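PDB 6GSZ: alpha-L-rhamnosidase from Aspergillus terreus, which probably hydrolyses terminal non-reducing alpha-L-rhamnose residues from alpha-L-rhamnosides, releasing the sugar. Local coordinates for residues A714-L719 with G768-E773; G776-A781 with A812-W817; P783-I788 with T803-P808; N789-P794 with T843-G848; F830-E835 with H861-R866. All coordinates share one frame; numbering follows the deposited sequence. Where two conformers were deposited one is given.

Contact 1: residues A714-L719 with G768-E773; sequences AFYSML and GSWLHE
Phe715 and Trp770 mark one end of the approach between two helical segments, 714-719 and 768-773, their CA atoms 9.6 Å apart; Leu719 and Leu771 mark the other. The axes come no closer than 12.5 Å and their N-to-C directions differ by 126°. At that spacing the backbones cannot touch, and large side chains must fill the gap. Trp770 is the right size for it. Its CG lies anti to the backbone N (chi1 -164°), and the indole continues from there. Phe715 turns an edge to one indole face: CD2 sits over the centre of the ring system, 3.4 Å from Trp770 CD2. This is a T-shaped pair, with the Phe715 plane at 64° to the five-membered ring. The far rim of the indole then meets Tyr716 in the reverse sense, Trp770 CH2 pointing at the centre of the phenol face and lying 3.8 Å from Tyr716 CE2. Trp770 is thus the face in one pair and the edge in the other. One turn on from Phe715, Leu719 CD2 touches Leu771 CD2 at 3.7 Å and Trp770 CZ3 at 4.0 Å, a single methyl meeting both the indole rim and the other leucine. Trp770 NE1 is satisfied by Ser707 OG. Ile439 of helix 437-453 packs on both leucines. The result is an aromatic cluster between helices, placed where the (alpha/alpha)6 helical glycosidase domain meets the C-terminal beta domain, into which Tyr716 reaches to bond through OH to Val793 O.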
# COMPACT_ATOMS: atom_id res chain seq x y z
N ALA A 714 3.86 30.10 8.09
CA ALA A 714 4.85 29.99 7.01
C ALA A 714 4.54 28.77 6.13
O ALA A 714 4.64 28.86 4.92
CB ALA A 714 6.26 29.91 7.57
N PHE A 715 4.17 27.65 6.74
CA PHE A 715 3.92 26.45 5.94
C PHE A 715 2.63 26.64 5.14
O PHE A 715 2.54 26.20 4.00
CB PHE A 715 3.88 25.16 6.77
CG PHE A 715 3.94 23.95 5.85
CD1 PHE A 715 5.11 23.70 5.15
CD2 PHE A 715 2.85 23.13 5.67
CE1 PHE A 715 5.17 22.62 4.27
CE2 PHE A 715 2.93 22.02 4.82
CZ PHE A 715 4.09 21.77 4.13
N TYR A 716 1.60 27.24 5.76
CA TYR A 716 0.38 27.53 5.02
C TYR A 716 0.72 28.35 3.75
O TYR A 716 0.10 28.15 2.69
CB TYR A 716 -0.65 28.27 5.89
CG TYR A 716 -1.63 27.41 6.64
CD1 TYR A 716 -2.58 26.61 6.00
CD2 TYR A 716 -1.67 27.43 8.02
CE1 TYR A 716 -3.50 25.86 6.71
CE2 TYR A 716 -2.61 26.70 8.74
CZ TYR A 716 -3.55 25.93 8.10
OH TYR A 716 -4.48 25.23 8.81
N SER A 717 1.65 29.30 3.89
CA SER A 717 2.02 30.13 2.73
C SER A 717 2.70 29.27 1.66
O SER A 717 2.44 29.47 0.48
CB SER A 717 2.86 31.30 3.13
OG SER A 717 2.11 32.19 3.95
N MET A 718 3.55 28.31 2.08
CA MET A 718 4.12 27.35 1.12
C MET A 718 3.01 26.52 0.47
O MET A 718 3.01 26.31 -0.76
CB MET A 718 5.09 26.40 1.82
CG MET A 718 6.26 27.09 2.47
SD MET A 718 7.54 25.94 3.01
CE MET A 718 8.27 25.57 1.44
N LEU A 719 2.08 26.02 1.27
CA LEU A 719 1.03 25.11 0.78
C LEU A 719 0.11 25.80 -0.22
O LEU A 719 -0.35 25.15 -1.16
CB LEU A 719 0.24 24.57 1.97
CG LEU A 719 -0.85 23.56 1.66
CD1 LEU A 719 -0.25 22.30 1.03
CD2 LEU A 719 -1.64 23.20 2.89
N GLY A 768 0.43 15.07 2.96
CA GLY A 768 -0.88 14.69 3.40
C GLY A 768 -0.98 14.63 4.92
O GLY A 768 -2.01 15.00 5.51
N SER A 769 0.07 14.12 5.57
CA SER A 769 0.04 14.03 7.04
C SER A 769 -0.10 15.38 7.71
O SER A 769 -0.65 15.44 8.81
CB SER A 769 1.25 13.30 7.59
OG SER A 769 2.46 13.96 7.30
N TRP A 770 0.41 16.43 7.07
CA TRP A 770 0.25 17.78 7.64
C TRP A 770 -1.21 18.21 7.49
O TRP A 770 -1.79 18.86 8.39
CB TRP A 770 1.20 18.78 6.98
CG TRP A 770 1.37 20.06 7.75
CD1 TRP A 770 2.27 20.26 8.74
CD2 TRP A 770 0.68 21.29 7.53
NE1 TRP A 770 2.15 21.53 9.21
CE2 TRP A 770 1.16 22.18 8.52
CE3 TRP A 770 -0.34 21.73 6.66
CZ2 TRP A 770 0.70 23.49 8.62
CZ3 TRP A 770 -0.78 23.03 6.77
CH2 TRP A 770 -0.26 23.90 7.73
N LEU A 771 -1.84 17.91 6.36
CA LEU A 771 -3.27 18.18 6.20
C LEU A 771 -4.07 17.46 7.30
O LEU A 771 -4.95 18.04 7.94
CB LEU A 771 -3.76 17.72 4.83
CG LEU A 771 -3.01 18.25 3.61
CD1 LEU A 771 -3.65 17.76 2.31
CD2 LEU A 771 -2.81 19.72 3.53
N HIS A 772 -3.72 16.22 7.57
CA HIS A 772 -4.46 15.42 8.53
C HIS A 772 -4.25 15.95 9.95
O HIS A 772 -5.22 15.99 10.75
CB HIS A 772 -4.05 13.93 8.47
CG HIS A 772 -4.17 13.28 7.13
ND1 HIS A 772 -3.31 12.27 6.76
CD2 HIS A 772 -5.02 13.48 6.09
CE1 HIS A 772 -3.66 11.88 5.54
NE2 HIS A 772 -4.71 12.60 5.10
N GLU A 773 -2.97 16.16 10.30
CA GLU A 773 -2.60 16.35 11.72
C GLU A 773 -2.66 17.82 12.16
O GLU A 773 -2.83 18.07 13.35
CB GLU A 773 -1.18 15.86 12.00
CG GLU A 773 -0.99 14.37 11.72
CD GLU A 773 0.39 13.85 12.10
OE1 GLU A 773 1.16 14.59 12.78
OE2 GLU A 773 0.73 12.74 11.66

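Contact 2: residues G776-A781 with A812-W817; sequences GGLSPA and ASTKWW
A single hydrogen bond carries the polar side of this contact: Thr814 OG1 donates to Gly776 O over 2.7 Å. It arrives in the plane of the carbonyl, on a lone pair, with a C=O...O angle of 133°. OG1 stands between the backbone N and the carbonyl carbon (chi1 59°), while CG2 lies beside the same carbonyl O and also faces Leu778, so both branches of the threonine are used.

The apolar contact is light. Leu778 CD2 rests 4.1 Å from Thr814 CG2, the two side chains sliding past each other in opposite directions, and Leu778 CD1 lies 4.3 Å from Ser813 CA. There is no backbone-to-backbone bonding; side chains of one segment meet backbone or side chains of the other. Gly777, just after the helix, has a positive phi, which suits glycine as the chain turns from helix into strand.

Strand 778-780 and strand 810-819 belong to different sheets, their short axes 8.9 Å apart, so the contact is interior packing of a beta sandwich. Ile790 and Leu832, one from each sheet, also touch Thr814, and Trp816 NE1 bonds to Ile775 O at the end of helix 768-775, tying the sandwich to the helical domain.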
# COMPACT_ATOMS: atom_id res chain seq x y z
N GLY A 776 -6.38 19.38 10.06
CA GLY A 776 -7.42 18.55 10.66
C GLY A 776 -7.22 18.32 12.15
O GLY A 776 -8.15 17.86 12.82
N GLY A 777 -6.00 18.56 12.63
CA GLY A 777 -5.71 18.48 14.03
C GLY A 777 -5.46 17.10 14.60
O GLY A 777 -5.15 17.00 15.79
N LEU A 778 -5.61 16.01 13.83
CA LEU A 778 -5.69 14.67 14.42
C LEU A 778 -4.34 13.96 14.38
O LEU A 778 -3.76 13.75 13.30
CB LEU A 778 -6.71 13.86 13.63
CG LEU A 778 -8.17 14.24 13.83
CD1 LEU A 778 -9.02 13.54 12.79
CD2 LEU A 778 -8.61 13.86 15.21
N SER A 779 -3.89 13.45 15.53
CA SER A 779 -2.69 12.60 15.59
C SER A 779 -2.84 11.67 16.77
O SER A 779 -3.55 11.96 17.74
CB SER A 779 -1.39 13.40 15.70
OG SER A 779 -1.35 14.13 16.92
N PRO A 780 -2.14 10.52 16.77
CA PRO A 780 -2.18 9.61 17.91
C PRO A 780 -1.33 10.12 19.07
O PRO A 780 -0.17 10.46 18.89
CB PRO A 780 -1.68 8.28 17.31
CG PRO A 780 -0.74 8.72 16.20
CD PRO A 780 -1.34 9.99 15.64
N ALA A 781 -1.92 10.13 20.25
CA ALA A 781 -1.19 10.50 21.47
C ALA A 781 -0.61 9.27 22.16
O ALA A 781 0.24 9.39 23.02
CB ALA A 781 -2.06 11.29 22.43
N ALA A 812 -13.01 8.87 14.60
CA ALA A 812 -12.61 10.16 15.15
C ALA A 812 -12.79 11.21 14.06
O ALA A 812 -12.59 10.92 12.88
CB ALA A 812 -11.17 10.15 15.61
N SER A 813 -13.16 12.43 14.41
CA SER A 813 -13.29 13.44 13.37
C SER A 813 -13.17 14.83 13.95
O SER A 813 -13.47 15.04 15.15
CB SER A 813 -14.60 13.33 12.61
OG SER A 813 -15.72 13.64 13.40
N THR A 814 -12.82 15.78 13.08
CA THR A 814 -12.92 17.19 13.38
C THR A 814 -13.67 17.88 12.24
O THR A 814 -13.50 17.58 11.07
CB THR A 814 -11.54 17.84 13.57
OG1 THR A 814 -10.78 17.65 12.37
CG2 THR A 814 -10.81 17.23 14.75
N LYS A 815 -14.52 18.82 12.61
CA LYS A 815 -15.12 19.76 11.68
C LYS A 815 -15.01 21.13 12.35
O LYS A 815 -15.53 21.32 13.44
CB LYS A 815 -16.59 19.43 11.40
CG LYS A 815 -17.30 20.38 10.43
CD LYS A 815 -18.81 20.11 10.29
CE LYS A 815 -19.55 20.18 11.61
NZ LYS A 815 -21.01 19.94 11.47
N TRP A 816 -14.28 22.04 11.72
CA TRP A 816 -14.12 23.37 12.29
C TRP A 816 -14.43 24.43 11.24
O TRP A 816 -14.35 24.19 10.04
CB TRP A 816 -12.75 23.59 12.92
CG TRP A 816 -11.58 23.46 12.00
CD1 TRP A 816 -10.83 22.34 11.76
CD2 TRP A 816 -11.00 24.51 11.19
NE1 TRP A 816 -9.83 22.62 10.87
CE2 TRP A 816 -9.90 23.94 10.50
CE3 TRP A 816 -11.28 25.87 11.00
CZ2 TRP A 816 -9.08 24.69 9.67
CZ3 TRP A 816 -10.47 26.61 10.17
CH2 TRP A 816 -9.39 26.02 9.49
N TRP A 817 -14.80 25.62 11.72
CA TRP A 817 -15.05 26.71 10.83
C TRP A 817 -14.81 28.01 11.59
O TRP A 817 -14.80 28.04 12.84
CB TRP A 817 -16.47 26.63 10.23
CG TRP A 817 -17.62 26.76 11.19
CD1 TRP A 817 -18.38 27.87 11.42
CD2 TRP A 817 -18.17 25.73 12.02
NE1 TRP A 817 -19.34 27.61 12.37
CE2 TRP A 817 -19.25 26.30 12.74
CE3 TRP A 817 -17.86 24.38 12.25
CZ2 TRP A 817 -20.00 25.57 13.65
CZ3 TRP A 817 -18.59 23.66 13.16
CH2 TRP A 817 -19.65 24.25 13.86

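Contact 3: residues P783-I788 with T803-P808; sequences PGWRRI and TKFLTP
Phe805 reaches one face of the Trp785 indole, its CE2 lying 3.2 Å above the plane over the centre of the ring system and 3.3 Å from Trp785 CE2. The planes are inclined at 41°, so the pair is oblique, and Phe805, its CG anti to the backbone N (chi1 179°), leans on the indole with one side of its ring, CD2 and CE2. The guanidinium groups of Arg786 and Arg787 overlap face to face in part; Arg787 NH1 bonds to Arg786 O at 3.0 Å, and Arg786 NE forms a salt bridge with Glu782.

Beside the rings, Thr807 CG2 meets Trp785 CB at 4.0 Å. Pro808 CG lies 3.6 Å from Gly784 O; the same proline lines the pocket of a 2-(2-methoxyethoxy)ethanol molecule, probably from the crystallisation liquor. Glycine is needed at 784, since at its positive phi (95°) a CB would press on the preceding carbonyl.

Trp785 occupies the turn entering strand 787-790, whereas Phe805 and Thr807 end strand 800-807 of the facing sheet. Pro780 borders the indole, and Phe483 of helix 471-484 stacks on Phe805, linking this end of the sandwich to the helical domain.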
# COMPACT_ATOMS: atom_id res chain seq x y z
N PRO A 783 0.48 5.11 20.74
CA PRO A 783 0.50 4.25 19.56
C PRO A 783 -0.81 3.47 19.43
O PRO A 783 -1.20 2.81 20.35
CB PRO A 783 1.70 3.31 19.81
CG PRO A 783 2.61 4.12 20.68
CD PRO A 783 1.70 4.97 21.55
N GLY A 784 -1.44 3.54 18.24
CA GLY A 784 -2.69 2.85 18.03
C GLY A 784 -3.96 3.66 18.25
O GLY A 784 -5.05 3.09 18.14
N TRP A 785 -3.84 4.94 18.65
CA TRP A 785 -4.95 5.90 18.70
C TRP A 785 -5.93 5.67 19.86
O TRP A 785 -7.00 6.28 19.83
CB TRP A 785 -5.70 5.96 17.38
CG TRP A 785 -4.94 6.51 16.21
CD1 TRP A 785 -4.11 5.84 15.35
CD2 TRP A 785 -5.05 7.83 15.67
NE1 TRP A 785 -3.65 6.68 14.38
CE2 TRP A 785 -4.23 7.91 14.53
CE3 TRP A 785 -5.81 8.96 16.02
CZ2 TRP A 785 -4.12 9.05 13.76
CZ3 TRP A 785 -5.69 10.09 15.26
CH2 TRP A 785 -4.88 10.13 14.13
N ARG A 786 -5.55 4.94 20.91
CA ARG A 786 -6.45 4.85 22.06
C ARG A 786 -6.47 6.18 22.84
O ARG A 786 -7.43 6.46 23.60
CB ARG A 786 -5.99 3.74 23.00
CG ARG A 786 -6.99 3.32 24.07
CD ARG A 786 -6.32 2.35 25.05
NE ARG A 786 -5.26 3.02 25.83
CZ ARG A 786 -5.39 3.57 27.04
NH1 ARG A 786 -6.53 3.44 27.70
NH2 ARG A 786 -4.36 4.27 27.50
N ARG A 787 -5.41 6.99 22.64
CA ARG A 787 -5.40 8.36 23.10
C ARG A 787 -5.10 9.22 21.88
O ARG A 787 -4.29 8.80 21.02
CB ARG A 787 -4.30 8.60 24.15
CG ARG A 787 -4.48 7.81 25.43
CD ARG A 787 -5.64 8.47 26.16
NE ARG A 787 -5.98 7.88 27.45
CZ ARG A 787 -6.91 6.95 27.62
NH1 ARG A 787 -7.52 6.45 26.55
NH2 ARG A 787 -7.19 6.51 28.84
N ILE A 788 -5.87 10.28 21.70
CA ILE A 788 -5.88 11.09 20.51
C ILE A 788 -5.52 12.53 20.86
O ILE A 788 -6.05 13.07 21.85
CB ILE A 788 -7.26 11.01 19.83
CG1 ILE A 788 -7.66 9.55 19.65
CG2 ILE A 788 -7.28 11.80 18.53
CD1 ILE A 788 -9.03 9.34 19.06
N THR A 803 -12.13 16.58 8.67
CA THR A 803 -11.21 15.47 8.66
C THR A 803 -11.84 14.33 9.44
O THR A 803 -12.31 14.54 10.53
CB THR A 803 -9.85 15.90 9.26
OG1 THR A 803 -9.43 17.14 8.65
CG2 THR A 803 -8.80 14.82 9.10
N LYS A 804 -11.73 13.09 8.93
CA LYS A 804 -12.27 11.92 9.57
C LYS A 804 -11.20 10.82 9.55
O LYS A 804 -10.52 10.65 8.52
CB LYS A 804 -13.52 11.41 8.83
CG LYS A 804 -14.66 12.41 8.68
CD LYS A 804 -15.90 11.80 8.07
CE LYS A 804 -16.96 12.86 7.80
NZ LYS A 804 -18.13 12.32 7.07
N PHE A 805 -11.13 10.04 10.62
CA PHE A 805 -10.21 8.93 10.71
C PHE A 805 -10.85 7.78 11.47
O PHE A 805 -11.20 7.93 12.65
CB PHE A 805 -8.88 9.32 11.35
CG PHE A 805 -7.93 8.17 11.46
CD1 PHE A 805 -7.52 7.49 10.32
CD2 PHE A 805 -7.49 7.72 12.68
CE1 PHE A 805 -6.70 6.39 10.42
CE2 PHE A 805 -6.67 6.62 12.78
CZ PHE A 805 -6.30 5.92 11.63
N LEU A 806 -10.96 6.63 10.78
CA LEU A 806 -11.48 5.42 11.39
C LEU A 806 -10.38 4.70 12.15
O LEU A 806 -9.60 3.93 11.61
CB LEU A 806 -12.10 4.54 10.31
CG LEU A 806 -12.91 3.34 10.79
CD1 LEU A 806 -14.10 3.78 11.63
CD2 LEU A 806 -13.36 2.55 9.58
N THR A 807 -10.27 5.05 13.42
CA THR A 807 -9.33 4.46 14.33
C THR A 807 -9.67 3.00 14.56
O THR A 807 -10.81 2.57 14.25
CB THR A 807 -9.32 5.16 15.71
OG1 THR A 807 -10.43 4.71 16.49
CG2 THR A 807 -9.28 6.67 15.66
N PRO A 808 -8.75 2.22 15.17
CA PRO A 808 -9.10 0.88 15.63
C PRO A 808 -10.28 0.75 16.61
O PRO A 808 -10.75 -0.35 16.86
CB PRO A 808 -7.77 0.41 16.26
CG PRO A 808 -6.67 1.20 15.57
CD PRO A 808 -7.34 2.55 15.42

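Contact 4: residues N789-P794 with T843-G848; sequences NIEVVP and TVVLPG. With CA (calcium ion), chain M.
Ile790 is bonded to segment 843-848 through both its backbone N-H and its C=O: Ile790 N donates to Thr843 O at 2.8 Å, and Val845 N donates to Ile790 O at 2.9 Å. This is parallel pairing, in which one residue bridges the two neighbours of its partner, Val844. Glu791 binds a calcium ion through both carboxylate oxygens, OE1 and OE2 each 2.4 Å from the metal, and five waters complete seven ligands. Asn789 ND2 donates to the anti lone pair of Glu791 OE1 at 2.9 Å, a second-shell bond that helps to set the carboxylate.

Beyond Ile790 the segments separate and water takes over: water 1 joins Ile790 O, Val792 N and Val845 O, and water 2 donates to Val792 O and Val845 O.

Val845 CB lies alongside the Glu791 chain, 3.8 Å from its CG. Pro794 CD meets Pro847 CB at 3.8 Å, the side chains crossing at about a right angle; proline, with no N-H to donate, fits loops where the segments no longer pair.

Strands 787-790 and 841-845 are the central pair of a four-stranded sheet, between 778-780 and 853-856. Val792 and both prolines pack on Phe830 of the opposite sheet.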
# COMPACT_ATOMS: atom_id res chain seq x y z
N ASN A 789 -4.68 13.19 20.06
CA ASN A 789 -4.47 14.66 20.20
C ASN A 789 -5.33 15.32 19.12
O ASN A 789 -5.35 14.84 17.96
CB ASN A 789 -2.96 14.99 20.18
CG ASN A 789 -2.59 16.39 20.66
OD1 ASN A 789 -2.70 16.71 21.86
ND2 ASN A 789 -2.08 17.22 19.75
N ILE A 790 -6.05 16.36 19.51
CA ILE A 790 -6.90 17.12 18.63
C ILE A 790 -6.47 18.58 18.71
O ILE A 790 -6.87 19.30 19.67
CB ILE A 790 -8.40 16.93 18.93
CG1 ILE A 790 -8.74 15.44 18.93
CG2 ILE A 790 -9.20 17.71 17.91
CD1 ILE A 790 -10.19 15.11 19.11
N GLU A 791 -5.60 18.99 17.80
CA GLU A 791 -4.89 20.27 17.88
C GLU A 791 -4.94 20.90 16.48
O GLU A 791 -3.96 20.89 15.75
CB GLU A 791 -3.46 20.04 18.43
CG GLU A 791 -2.61 21.30 18.65
CD GLU A 791 -1.26 21.06 19.32
OE1 GLU A 791 -0.96 19.93 19.72
OE2 GLU A 791 -0.45 21.98 19.43
N VAL A 792 -6.12 21.45 16.14
CA VAL A 792 -6.33 22.16 14.92
C VAL A 792 -5.57 23.49 14.95
O VAL A 792 -5.73 24.25 15.90
CB VAL A 792 -7.81 22.42 14.65
CG1 VAL A 792 -7.98 23.40 13.49
CG2 VAL A 792 -8.58 21.12 14.46
N VAL A 793 -4.80 23.78 13.91
CA VAL A 793 -4.13 25.06 13.75
C VAL A 793 -4.66 25.74 12.50
O VAL A 793 -4.20 25.45 11.39
CB VAL A 793 -2.59 24.92 13.72
CG1 VAL A 793 -1.92 26.29 13.69
CG2 VAL A 793 -2.07 24.12 14.90
N PRO A 794 -5.68 26.62 12.61
CA PRO A 794 -6.23 27.29 11.44
C PRO A 794 -5.21 28.27 10.87
O PRO A 794 -4.33 28.74 11.58
CB PRO A 794 -7.50 28.02 11.93
CG PRO A 794 -7.49 27.92 13.42
CD PRO A 794 -6.33 27.05 13.86
N THR A 843 -7.06 14.73 24.00
CA THR A 843 -6.69 16.04 24.48
C THR A 843 -6.98 17.04 23.36
O THR A 843 -6.40 16.93 22.27
CB THR A 843 -5.22 16.12 24.89
OG1 THR A 843 -5.02 15.18 25.93
CG2 THR A 843 -4.83 17.49 25.42
N VAL A 844 -7.94 17.93 23.61
CA VAL A 844 -8.28 18.96 22.69
C VAL A 844 -7.48 20.21 23.06
O VAL A 844 -7.57 20.69 24.20
CB VAL A 844 -9.80 19.23 22.70
CG1 VAL A 844 -10.17 20.36 21.75
CG2 VAL A 844 -10.59 17.96 22.43
N VAL A 845 -6.67 20.71 22.14
CA VAL A 845 -5.89 21.93 22.33
C VAL A 845 -6.51 23.01 21.44
O VAL A 845 -6.39 22.94 20.21
CB VAL A 845 -4.41 21.68 21.96
CG1 VAL A 845 -3.57 22.94 22.17
CG2 VAL A 845 -3.83 20.49 22.71
N LEU A 846 -7.20 23.97 22.06
CA LEU A 846 -7.89 24.97 21.27
C LEU A 846 -6.87 26.00 20.79
O LEU A 846 -5.86 26.22 21.47
CB LEU A 846 -9.04 25.57 22.08
CG LEU A 846 -10.11 24.54 22.45
CD1 LEU A 846 -11.07 25.11 23.46
CD2 LEU A 846 -10.89 24.08 21.24
N PRO A 847 -7.11 26.59 19.61
CA PRO A 847 -6.14 27.47 18.98
C PRO A 847 -5.93 28.79 19.70
O PRO A 847 -6.81 29.24 20.46
CB PRO A 847 -6.66 27.72 17.56
CG PRO A 847 -8.08 27.25 17.56
CD PRO A 847 -8.26 26.33 18.75
N GLY A 848 -4.76 29.39 19.42
CA GLY A 848 -4.42 30.71 19.87
C GLY A 848 -3.47 30.69 21.06
O GLY A 848 -3.18 29.62 21.62
CA CA M . 1.34 20.45 20.03
O HOH W 1 -8.16 21.57 18.34
O HOH W 2 -4.71 24.21 18.42
O HOH W 3 1.40 18.01 18.88
O HOH W 4 0.57 18.22 21.20
O HOH W 5 0.30 20.52 22.47
O HOH W 6 1.55 22.54 21.04
O HOH W 7 3.13 21.88 19.48

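Contact 5: residues F830-E835 with H861-R866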
# COMPACT_ATOMS: atom_id res chain seq x y z
N PHE A 830 -13.83 30.83 16.50
CA PHE A 830 -13.46 29.49 16.06
C PHE A 830 -14.49 28.51 16.62
O PHE A 830 -14.81 28.53 17.79
CB PHE A 830 -12.05 29.15 16.57
CG PHE A 830 -11.61 27.74 16.31
CD1 PHE A 830 -11.14 27.36 15.05
CD2 PHE A 830 -11.67 26.78 17.30
CE1 PHE A 830 -10.72 26.07 14.81
CE2 PHE A 830 -11.22 25.49 17.06
CZ PHE A 830 -10.77 25.13 15.81
N HIS A 831 -14.97 27.63 15.76
CA HIS A 831 -15.97 26.63 16.12
C HIS A 831 -15.43 25.26 15.75
O HIS A 831 -14.95 25.10 14.61
CB HIS A 831 -17.27 26.90 15.37
CG HIS A 831 -17.69 28.33 15.44
ND1 HIS A 831 -18.38 28.88 16.51
CD2 HIS A 831 -17.48 29.33 14.56
CE1 HIS A 831 -18.60 30.16 16.26
NE2 HIS A 831 -18.03 30.47 15.09
N LEU A 832 -15.54 24.30 16.66
CA LEU A 832 -15.04 22.94 16.42
C LEU A 832 -16.04 21.92 16.95
O LEU A 832 -16.46 21.97 18.11
CB LEU A 832 -13.70 22.79 17.14
CG LEU A 832 -13.13 21.38 17.24
CD1 LEU A 832 -12.72 20.85 15.87
CD2 LEU A 832 -11.91 21.30 18.16
N VAL A 833 -16.33 20.92 16.12
CA VAL A 833 -17.01 19.71 16.53
C VAL A 833 -16.01 18.57 16.42
O VAL A 833 -15.49 18.30 15.32
CB VAL A 833 -18.25 19.45 15.66
CG1 VAL A 833 -18.94 18.15 16.04
CG2 VAL A 833 -19.23 20.61 15.76
N ALA A 834 -15.75 17.90 17.55
CA ALA A 834 -14.77 16.83 17.63
C ALA A 834 -15.50 15.56 18.07
O ALA A 834 -16.20 15.56 19.06
CB ALA A 834 -13.69 17.18 18.62
N GLU A 835 -15.34 14.51 17.27
CA GLU A 835 -15.90 13.20 17.57
C GLU A 835 -14.77 12.29 18.06
O GLU A 835 -13.74 12.20 17.40
CB GLU A 835 -16.48 12.64 16.29
CG GLU A 835 -17.13 11.31 16.38
CD GLU A 835 -17.64 10.83 15.02
OE1 GLU A 835 -17.28 11.46 13.94
OE2 GLU A 835 -18.40 9.84 15.02
N HIS A 861 -18.14 16.43 20.88
CA HIS A 861 -17.84 17.60 21.67
C HIS A 861 -17.83 18.85 20.79
O HIS A 861 -17.21 18.84 19.75
CB HIS A 861 -16.48 17.44 22.38
CG HIS A 861 -16.37 16.18 23.18
ND1 HIS A 861 -16.83 16.09 24.48
CD2 HIS A 861 -15.88 14.97 22.85
CE1 HIS A 861 -16.61 14.86 24.92
NE2 HIS A 861 -16.03 14.16 23.94
N GLU A 862 -18.48 19.91 21.24
CA GLU A 862 -18.58 21.16 20.49
C GLU A 862 -17.86 22.25 21.29
O GLU A 862 -18.12 22.39 22.51
CB GLU A 862 -20.05 21.53 20.28
CG GLU A 862 -20.25 22.57 19.23
CD GLU A 862 -21.70 22.68 18.82
OE1 GLU A 862 -22.25 21.67 18.31
OE2 GLU A 862 -22.22 23.76 18.98
N TYR A 863 -16.99 23.00 20.61
CA TYR A 863 -16.23 24.09 21.23
C TYR A 863 -16.45 25.39 20.44
O TYR A 863 -16.32 25.42 19.23
CB TYR A 863 -14.74 23.75 21.29
CG TYR A 863 -14.42 22.47 22.03
CD1 TYR A 863 -14.40 21.24 21.38
CD2 TYR A 863 -14.17 22.49 23.39
CE1 TYR A 863 -14.12 20.08 22.08
CE2 TYR A 863 -13.88 21.33 24.09
CZ TYR A 863 -13.85 20.12 23.43
OH TYR A 863 -13.59 18.98 24.12
N HIS A 864 -16.76 26.47 21.17
CA HIS A 864 -16.91 27.76 20.55
C HIS A 864 -15.94 28.70 21.23
O HIS A 864 -16.10 28.96 22.42
CB HIS A 864 -18.36 28.25 20.61
CG HIS A 864 -19.31 27.37 19.89
ND1 HIS A 864 -19.50 27.45 18.52
CD2 HIS A 864 -20.01 26.30 20.30
CE1 HIS A 864 -20.33 26.49 18.14
NE2 HIS A 864 -20.66 25.78 19.22
N VAL A 865 -14.92 29.15 20.50
CA VAL A 865 -13.89 30.00 21.04
C VAL A 865 -14.02 31.37 20.41
O VAL A 865 -13.78 31.55 19.22
CB VAL A 865 -12.46 29.45 20.86
CG1 VAL A 865 -11.48 30.28 21.68
CG2 VAL A 865 -12.37 27.99 21.25
N ARG A 866 -14.39 32.34 21.25
CA ARG A 866 -14.67 33.67 20.77
C ARG A 866 -13.38 34.48 20.82
O ARG A 866 -12.60 34.32 21.74
CB ARG A 866 -15.74 34.38 21.62
CG ARG A 866 -17.16 33.85 21.46
CD ARG A 866 -17.90 34.29 20.20
NE ARG A 866 -19.30 33.90 20.28
CZ ARG A 866 -20.29 34.44 19.57
NH1 ARG A 866 -20.02 35.29 18.60
NH2 ARG A 866 -21.54 34.11 19.84
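His831 and His864 meet rim to rim across two antiparallel strands, their side chains crossing at about a right angle and their ring planes at 62°. His831 ND1 faces His864 ND1 at 2.7 Å in a hydrogen bond that either could donate. His864 NE2 also donates to Glu862 OE2 at 2.6 Å, nearly straight (170°) and in the imidazole plane. A carboxylate so near would be expected to favour a proton on His864. Histidine, with two ring nitrogens, suits such a chain: His831 NE2 is hydrogen-bonded to Asp819 OD1, and Trp817 stacks on His831. On the same face, Val833 CG2 touches the Glu862 side chain.

The other face is largely apolar. Leu832 CD2 lies 4.1 Å from Tyr863 CD1, the side chains running side by side, and Phe830 CD2 meets Val865 CG2 at 4.2 Å. The His861 side chain lies against Ala834 O, its NE2 bonded to Gly857 O. Six backbone N-H...O bonds pair Phe830 with Val865, Leu832 with Tyr863 and Ala834 with His861.

Strand 859-868 closes one edge of the five-stranded sheet, next to 828-836. Leu832 and Phe830 turn inward toward Thr814, Trp816 and Pro847.

Contact 1 comes first along the chain and lies in the helical glycosidase domain; contacts 2 to 5 belong to the C-terminal beta sandwich that follows. Helix 768-775 runs directly into strand 778-780, so contacts 1 and 2, centres about 14 Å apart, sit on either side of the domain junction, which Tyr716 of contact 1 also spans by touching Val793 and Pro794 of contact 4. Contacts 2 and 3, their centres about 10 Å apart, bridge the two sheets. Contact 4 pairs strands within the four-stranded sheet and contact 5 within the five-stranded one, centres about 10 Å apart. The segments of contact 4 alternate along the chain with those of 2, 3 and 5, interweaving the sheets.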